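Local coordinates for uncharacterized protein (Aeropyrum pernix, PDB 3P1Z) that is of unknown function but resembles tRNA-intron endonucleases and may bind nucleic acid and cleave tRNA introns, at residues A[86-89]-A[90-94]; A[40-44]-A[45-49]. All blocks are in the same frame, centred on the assembly; numbering follows the deposited sequence.

Contact 1. Residues A[86-89]-A[90-94]; sequences ALVY and FDLRR
Tyr89 and Arg93, one turn apart on the helix 83-95, send their side chains out alongside each other and in the same direction. The aliphatic part of the arginine does the touching: CD of Arg93 lies 3.4 Å from CE2 of Tyr89. The guanidinium stands almost perpendicular to the ring, at 86°, and meets CE2 of Tyr89 in its own plane; this is therefore no cation-pi stack. Two successive bends in the arginine (chi2 -70°, chi3 -74°) fold its chain beside the phenol.

A second, apolar pairing one turn long joins Val88 and Leu92, which lie side by side and point the same way, CG1 of Val88 sitting 3.9 Å from CD1 of Leu92. The carbonyl oxygen of Ala86 lies over one face of the Phe90 ring, with the carbon of that carbonyl 3.9 Å above the ring plane, over its centre. Beneath these side chains run ordinary helical bonds, among them Asp91 N to Leu87 O at 2.9 Å.

Farther out, Glu51 of helix 49-57 bonds Tyr89 OH through OE1 and forms a salt bridge with Arg93 NH2 through OE2, while the carbonyl of Arg97 takes Arg93 NH1. Trp69 of helix 68-79 meets the ring of Phe90 with the planes at about 75°. The salt bridge and the phenol bond would be expected to stabilise Glu51 as a carboxylate and to restrict rotation of the phenol and guanidinium.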
ATOM      1  N   ALA A  86       8.301  25.619  -0.515  1.00 56.36           N
ATOM      2  CA  ALA A  86       8.619  26.619   0.506  1.00 56.42           C
ATOM      3  C   ALA A  86       8.741  25.986   1.882  1.00 55.09           C
ATOM      4  O   ALA A  86       9.596  26.360   2.689  1.00 50.73           O
ATOM      5  CB  ALA A  86       7.542  27.684   0.533  1.00 49.73           C
ATOM      6  N   LEU A  87       7.844  25.042   2.148  1.00 56.89           N
ATOM      7  CA  LEU A  87       7.849  24.309   3.403  1.00 55.59           C
ATOM      8  C   LEU A  87       9.112  23.460   3.500  1.00 54.29           C
ATOM      9  O   LEU A  87       9.818  23.531   4.510  1.00 57.39           O
ATOM     10  CB  LEU A  87       6.577  23.460   3.556  1.00 52.24           C
ATOM     11  CG  LEU A  87       5.286  24.264   3.773  1.00 56.34           C
ATOM     12  CD1 LEU A  87       4.021  23.387   3.767  1.00 52.19           C
ATOM     13  CD2 LEU A  87       5.393  25.066   5.068  1.00 54.45           C
ATOM     14  N   VAL A  88       9.411  22.686   2.451  1.00 46.74           N
ATOM     15  CA  VAL A  88      10.583  21.806   2.447  1.00 49.15           C
ATOM     16  C   VAL A  88      11.840  22.625   2.551  1.00 54.97           C
ATOM     17  O   VAL A  88      12.870  22.160   3.048  1.00 54.46           O
ATOM     18  CB  VAL A  88      10.710  20.994   1.145  1.00 48.61           C
ATOM     19  CG1 VAL A  88      11.930  20.092   1.214  1.00 40.57           C
ATOM     20  CG2 VAL A  88       9.454  20.190   0.894  1.00 48.53           C
ATOM     21  N   TYR A  89      11.738  23.842   2.035  1.00 53.13           N
ATOM     22  CA  TYR A  89      12.804  24.818   2.097  1.00 55.78           C
ATOM     23  C   TYR A  89      12.977  25.249   3.536  1.00 57.45           C
ATOM     24  O   TYR A  89      14.062  25.126   4.100  1.00 60.01           O
ATOM     25  CB  TYR A  89      12.426  26.022   1.251  1.00 54.44           C
ATOM     26  CG  TYR A  89      13.510  27.043   1.092  1.00 56.24           C
ATOM     27  CD1 TYR A  89      14.218  27.137  -0.095  1.00 62.27           C
ATOM     28  CD2 TYR A  89      13.821  27.926   2.116  1.00 57.29           C
ATOM     29  CE1 TYR A  89      15.212  28.083  -0.261  1.00 61.38           C
ATOM     30  CE2 TYR A  89      14.814  28.873   1.958  1.00 59.75           C
ATOM     31  CZ  TYR A  89      15.506  28.941   0.767  1.00 62.13           C
ATOM     32  OH  TYR A  89      16.501  29.863   0.580  1.00 64.73           O
ATOM     33  N   PHE A  90      11.899  25.751   4.130  1.00 56.01           N
ATOM     34  CA  PHE A  90      11.960  26.222   5.507  1.00 54.63           C
ATOM     35  C   PHE A  90      12.575  25.149   6.381  1.00 54.87           C
ATOM     36  O   PHE A  90      13.530  25.405   7.110  1.00 51.66           O
ATOM     37  CB  PHE A  90      10.576  26.566   6.051  1.00 55.58           C
ATOM     38  CG  PHE A  90       9.904  27.700   5.350  1.00 55.35           C
ATOM     39  CD1 PHE A  90      10.598  28.501   4.467  1.00 63.06           C
ATOM     40  CD2 PHE A  90       8.576  27.986   5.599  1.00 58.60           C
ATOM     41  CE1 PHE A  90       9.968  29.543   3.817  1.00 64.52           C
ATOM     42  CE2 PHE A  90       7.945  29.036   4.964  1.00 60.04           C
ATOM     43  CZ  PHE A  90       8.642  29.817   4.072  1.00 61.03           C
ATOM     44  N   ASP A  91      11.995  23.952   6.302  1.00 56.41           N
ATOM     45  CA  ASP A  91      12.474  22.792   7.034  1.00 53.64           C
ATOM     46  C   ASP A  91      13.973  22.692   6.836  1.00 57.57           C
ATOM     47  O   ASP A  91      14.733  22.602   7.800  1.00 54.36           O
ATOM     48  CB  ASP A  91      11.794  21.527   6.504  1.00 52.07           C
ATOM     49  CG  ASP A  91      11.897  20.346   7.465  1.00 58.98           C
ATOM     50  OD1 ASP A  91      11.221  20.355   8.516  1.00 62.82           O
ATOM     51  OD2 ASP A  91      12.644  19.394   7.158  1.00 57.94           O
ATOM     52  N   LEU A  92      14.400  22.736   5.577  1.00 57.58           N
ATOM     53  CA  LEU A  92      15.818  22.629   5.259  1.00 55.18           C
ATOM     54  C   LEU A  92      16.640  23.802   5.794  1.00 59.26           C
ATOM     55  O   LEU A  92      17.762  23.611   6.275  1.00 62.39           O
ATOM     56  CB  LEU A  92      16.030  22.443   3.751  1.00 59.32           C
ATOM     57  CG  LEU A  92      15.605  21.081   3.159  1.00 60.57           C
ATOM     58  CD1 LEU A  92      15.715  21.099   1.628  1.00 53.79           C
ATOM     59  CD2 LEU A  92      16.382  19.894   3.770  1.00 46.23           C
ATOM     60  N   ARG A  93      16.091  25.010   5.722  1.00 58.94           N
ATOM     61  CA  ARG A  93      16.762  26.149   6.335  1.00 59.51           C
ATOM     62  C   ARG A  93      16.858  25.924   7.839  1.00 56.89           C
ATOM     63  O   ARG A  93      17.927  26.063   8.423  1.00 57.89           O
ATOM     64  CB  ARG A  93      16.039  27.460   6.027  1.00 59.77           C
ATOM     65  CG  ARG A  93      16.024  27.854   4.548  1.00 58.63           C
ATOM     66  CD  ARG A  93      17.401  28.273   4.018  1.00 60.77           C
ATOM     67  NE  ARG A  93      17.833  29.593   4.466  1.00 54.38           N
ATOM     68  CZ  ARG A  93      18.876  29.819   5.265  1.00 57.63           C
ATOM     69  NH1 ARG A  93      19.618  28.815   5.719  1.00 55.31           N
ATOM     70  NH2 ARG A  93      19.185  31.060   5.611  1.00 55.23           N
ATOM     71  N   ARG A  94      15.752  25.542   8.461  1.00 50.81           N
ATOM     72  CA  ARG A  94      15.762  25.326   9.902  1.00 57.01           C
ATOM     73  C   ARG A  94      16.800  24.289  10.349  1.00 62.34           C
ATOM     74  O   ARG A  94      17.352  24.401  11.444  1.00 67.11           O
ATOM     75  CB  ARG A  94      14.366  24.962  10.421  1.00 58.05           C
ATOM     76  CG  ARG A  94      13.253  25.917   9.975  1.00 64.34           C
ATOM     77  CD  ARG A  94      12.031  25.828  10.887  1.00 64.69           C
ATOM     78  NE  ARG A  94      10.796  26.268  10.238  1.00 70.51           N
ATOM     79  CZ  ARG A  94       9.587  26.226  10.806  1.00 88.93           C
ATOM     80  NH1 ARG A  94       9.444  25.767  12.049  1.00 72.52           N
ATOM     81  NH2 ARG A  94       8.515  26.647  10.134  1.00 83.90           N
TER

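Contact 2. Residues A[40-44]-A[45-49]; sequences GYLRK and GRLEP
Leu42 and Leu47 face each other as an antiparallel, non-hydrogen-bonded pair in the short hairpin of strands 42-43 and 46-47, and here the packing is close. CD1 of Leu47 lies against CB of Leu42 at 3.5 Å and reaches CB of Tyr41 at 4.1 Å. In Leu47, chi1 of -158° sends CG off beside the carbonyl carbon and chi2 of 55° turns CD1 toward Leu42. The backbone adds a bond from Arg43 N to Arg46 O at 3.0 Å, and the same oxygen receives a CA-H...O contact from Leu42.

At the turn the hairpin is looser and lies on the surface. A type I' turn with Lys44 and Gly45 at its corners closes it, and the return bond from Arg46 N to Arg43 O is weak, at 3.4 Å. Arg43, Lys44 and Arg46 are exposed.

At the other end, the carboxylate of Glu48 comes to the edge of the Tyr41 ring, OE1 lying in the ring plane 3.7 Å from CD1; the two flat groups are turned 83° apart. Glu48 N bonds back to Tyr41 O at 3.2 Å.

Glu48 occupies the N-cap position of helix 49-57. Helix 30-38 packs on Leu42, and Ala52 of helix 49-57 touches Leu47. Backbone bonds of Leu47 with Val22 and Gly45 with Val24 join strand 46-47 to strand 21-26, so 42-43 is an outer strand of the four-stranded antiparallel sheet within this chain.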
ATOM      1  N   GLY A  40      24.891  34.205   0.204  1.00 74.17           N
ATOM      2  CA  GLY A  40      24.438  34.502  -1.145  1.00 69.37           C
ATOM      3  C   GLY A  40      22.952  34.705  -1.419  1.00 79.75           C
ATOM      4  O   GLY A  40      22.563  34.937  -2.569  1.00 83.38           O
ATOM      5  N   TYR A  41      22.111  34.626  -0.395  1.00 73.72           N
ATOM      6  CA  TYR A  41      20.677  34.804  -0.619  1.00 73.36           C
ATOM      7  C   TYR A  41      20.333  36.254  -0.986  1.00 78.94           C
ATOM      8  O   TYR A  41      19.544  36.507  -1.909  1.00 78.67           O
ATOM      9  CB  TYR A  41      19.866  34.342   0.595  1.00 74.36           C
ATOM     10  CG  TYR A  41      19.851  32.841   0.759  1.00 63.96           C
ATOM     11  CD1 TYR A  41      19.525  32.023  -0.308  1.00 66.38           C
ATOM     12  CD2 TYR A  41      20.163  32.248   1.971  1.00 63.71           C
ATOM     13  CE1 TYR A  41      19.516  30.659  -0.180  1.00 69.88           C
ATOM     14  CE2 TYR A  41      20.151  30.876   2.114  1.00 66.60           C
ATOM     15  CZ  TYR A  41      19.825  30.090   1.034  1.00 67.82           C
ATOM     16  OH  TYR A  41      19.800  28.732   1.154  1.00 60.41           O
ATOM     17  N   LEU A  42      20.931  37.198  -0.261  1.00 80.78           N
ATOM     18  CA  LEU A  42      20.719  38.622  -0.491  1.00 76.69           C
ATOM     19  C   LEU A  42      21.931  39.257  -1.159  1.00 76.15           C
ATOM     20  O   LEU A  42      23.011  39.346  -0.569  1.00 75.06           O
ATOM     21  CB  LEU A  42      20.417  39.328   0.832  1.00 80.15           C
ATOM     22  CG  LEU A  42      20.513  40.859   0.839  1.00 78.48           C
ATOM     23  CD1 LEU A  42      19.327  41.453   0.120  1.00 73.77           C
ATOM     24  CD2 LEU A  42      20.583  41.377   2.260  1.00 69.08           C
ATOM     25  N   ARG A  43      21.753  39.691  -2.395  1.00 74.00           N
ATOM     26  CA  ARG A  43      22.844  40.327  -3.111  1.00 78.35           C
ATOM     27  C   ARG A  43      22.381  41.691  -3.602  1.00 79.08           C
ATOM     28  O   ARG A  43      21.562  41.801  -4.525  1.00 74.33           O
ATOM     29  CB  ARG A  43      23.333  39.436  -4.261  1.00 83.95           C
ATOM     30  CG  ARG A  43      24.425  40.048  -5.135  1.00 83.19           C
ATOM     31  CD  ARG A  43      25.672  40.442  -4.328  1.00 90.24           C
ATOM     32  NE  ARG A  43      26.594  41.255  -5.126  1.00 93.82           N
ATOM     33  CZ  ARG A  43      27.877  41.459  -4.838  1.00 87.14           C
ATOM     34  NH1 ARG A  43      28.421  40.902  -3.757  1.00 79.90           N
ATOM     35  NH2 ARG A  43      28.617  42.217  -5.644  1.00 79.31           N
ATOM     36  N   LYS A  44      22.893  42.729  -2.949  1.00 79.86           N
ATOM     37  CA  LYS A  44      22.495  44.099  -3.245  1.00 85.84           C
ATOM     38  C   LYS A  44      21.013  44.290  -3.085  1.00 85.92           C
ATOM     39  O   LYS A  44      20.305  44.635  -4.035  1.00 86.06           O
ATOM     40  CB  LYS A  44      22.895  44.445  -4.653  1.00 80.33           C
ATOM     41  CG  LYS A  44      24.155  43.707  -4.995  1.00 81.35           C
ATOM     42  CD  LYS A  44      25.203  44.663  -5.466  1.00 87.04           C
ATOM     43  CE  LYS A  44      24.558  45.745  -6.326  1.00 80.99           C
ATOM     44  NZ  LYS A  44      25.538  46.819  -6.717  1.00 74.43           N
ATOM     45  N   GLY A  45      20.551  44.048  -1.866  1.00 83.01           N
ATOM     46  CA  GLY A  45      19.151  44.212  -1.537  1.00 86.83           C
ATOM     47  C   GLY A  45      18.213  43.166  -2.114  1.00 83.32           C
ATOM     48  O   GLY A  45      17.187  42.868  -1.511  1.00 85.71           O
ATOM     49  N   ARG A  46      18.546  42.613  -3.277  1.00 86.42           N
ATOM     50  CA  ARG A  46      17.711  41.583  -3.885  1.00 83.67           C
ATOM     51  C   ARG A  46      17.775  40.286  -3.098  1.00 80.26           C
ATOM     52  O   ARG A  46      18.833  39.644  -3.033  1.00 78.00           O
ATOM     53  CB  ARG A  46      18.148  41.317  -5.313  1.00 81.40           C
ATOM     54  CG  ARG A  46      18.535  42.563  -6.081  1.00 87.84           C
ATOM     55  CD  ARG A  46      18.845  42.213  -7.533  1.00 96.27           C
ATOM     56  NE  ARG A  46      17.659  41.714  -8.227  1.00 97.99           N
ATOM     57  CZ  ARG A  46      17.274  40.440  -8.246  1.00101.46           C
ATOM     58  NH1 ARG A  46      16.172  40.088  -8.907  1.00 99.04           N
ATOM     59  NH2 ARG A  46      17.990  39.518  -7.608  1.00 95.95           N
ATOM     60  N   LEU A  47      16.644  39.919  -2.494  1.00 78.05           N
ATOM     61  CA  LEU A  47      16.506  38.644  -1.786  1.00 74.04           C
ATOM     62  C   LEU A  47      15.843  37.594  -2.679  1.00 70.17           C
ATOM     63  O   LEU A  47      14.888  37.876  -3.427  1.00 57.49           O
ATOM     64  CB  LEU A  47      15.708  38.810  -0.487  1.00 65.74           C
ATOM     65  CG  LEU A  47      15.913  37.728   0.578  1.00 64.36           C
ATOM     66  CD1 LEU A  47      17.388  37.597   0.914  1.00 67.04           C
ATOM     67  CD2 LEU A  47      15.110  37.998   1.848  1.00 60.98           C
ATOM     68  N   GLU A  48      16.372  36.380  -2.592  1.00 73.36           N
ATOM     69  CA  GLU A  48      15.811  35.231  -3.285  1.00 66.46           C
ATOM     70  C   GLU A  48      14.504  34.807  -2.631  1.00 61.83           C
ATOM     71  O   GLU A  48      14.487  34.451  -1.448  1.00 64.45           O
ATOM     72  CB  GLU A  48      16.802  34.075  -3.262  1.00 68.90           C
ATOM     73  CG  GLU A  48      18.181  34.444  -3.778  1.00 71.83           C
ATOM     74  CD  GLU A  48      19.002  33.220  -4.117  1.00 75.09           C
ATOM     75  OE1 GLU A  48      18.493  32.090  -3.912  1.00 69.33           O
ATOM     76  OE2 GLU A  48      20.146  33.388  -4.592  1.00 71.42           O
ATOM     77  N   PRO A  49      13.416  34.814  -3.421  1.00 59.36           N
ATOM     78  CA  PRO A  49      12.001  34.683  -3.060  1.00 58.24           C
ATOM     79  C   PRO A  49      11.715  33.676  -1.953  1.00 59.41           C
ATOM     80  O   PRO A  49      10.864  33.932  -1.107  1.00 63.13           O
ATOM     81  CB  PRO A  49      11.353  34.222  -4.370  1.00 58.28           C
ATOM     82  CG  PRO A  49      12.193  34.805  -5.417  1.00 54.11           C
ATOM     83  CD  PRO A  49      13.601  34.781  -4.883  1.00 59.89           C
TER

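How the contacts relate
Tyr41 joins the two contacts, whose centres are about 17 Å apart. Its ring reaches from the hairpin 40-49 to helix 83-95, where CE1 of Tyr41 comes 3.2 Å from OH of Tyr89 and CE2 of Tyr41 lies 3.5 Å from NE of Arg93, both as packing. Contact 2 also leads directly into helix 49-57, which carries Glu51, the partner of Tyr89 and Arg93. The carbonyl of Pro99 accepts a hydrogen bond from Tyr41 OH, and Arg93 packs on the same residue. Contact 2 belongs to the SEN2-like N-terminal family region and contact 1 to the catalytic-type C-terminal one; the packing of Tyr41 on Tyr89 and Arg93 thus links segments of the two family regions.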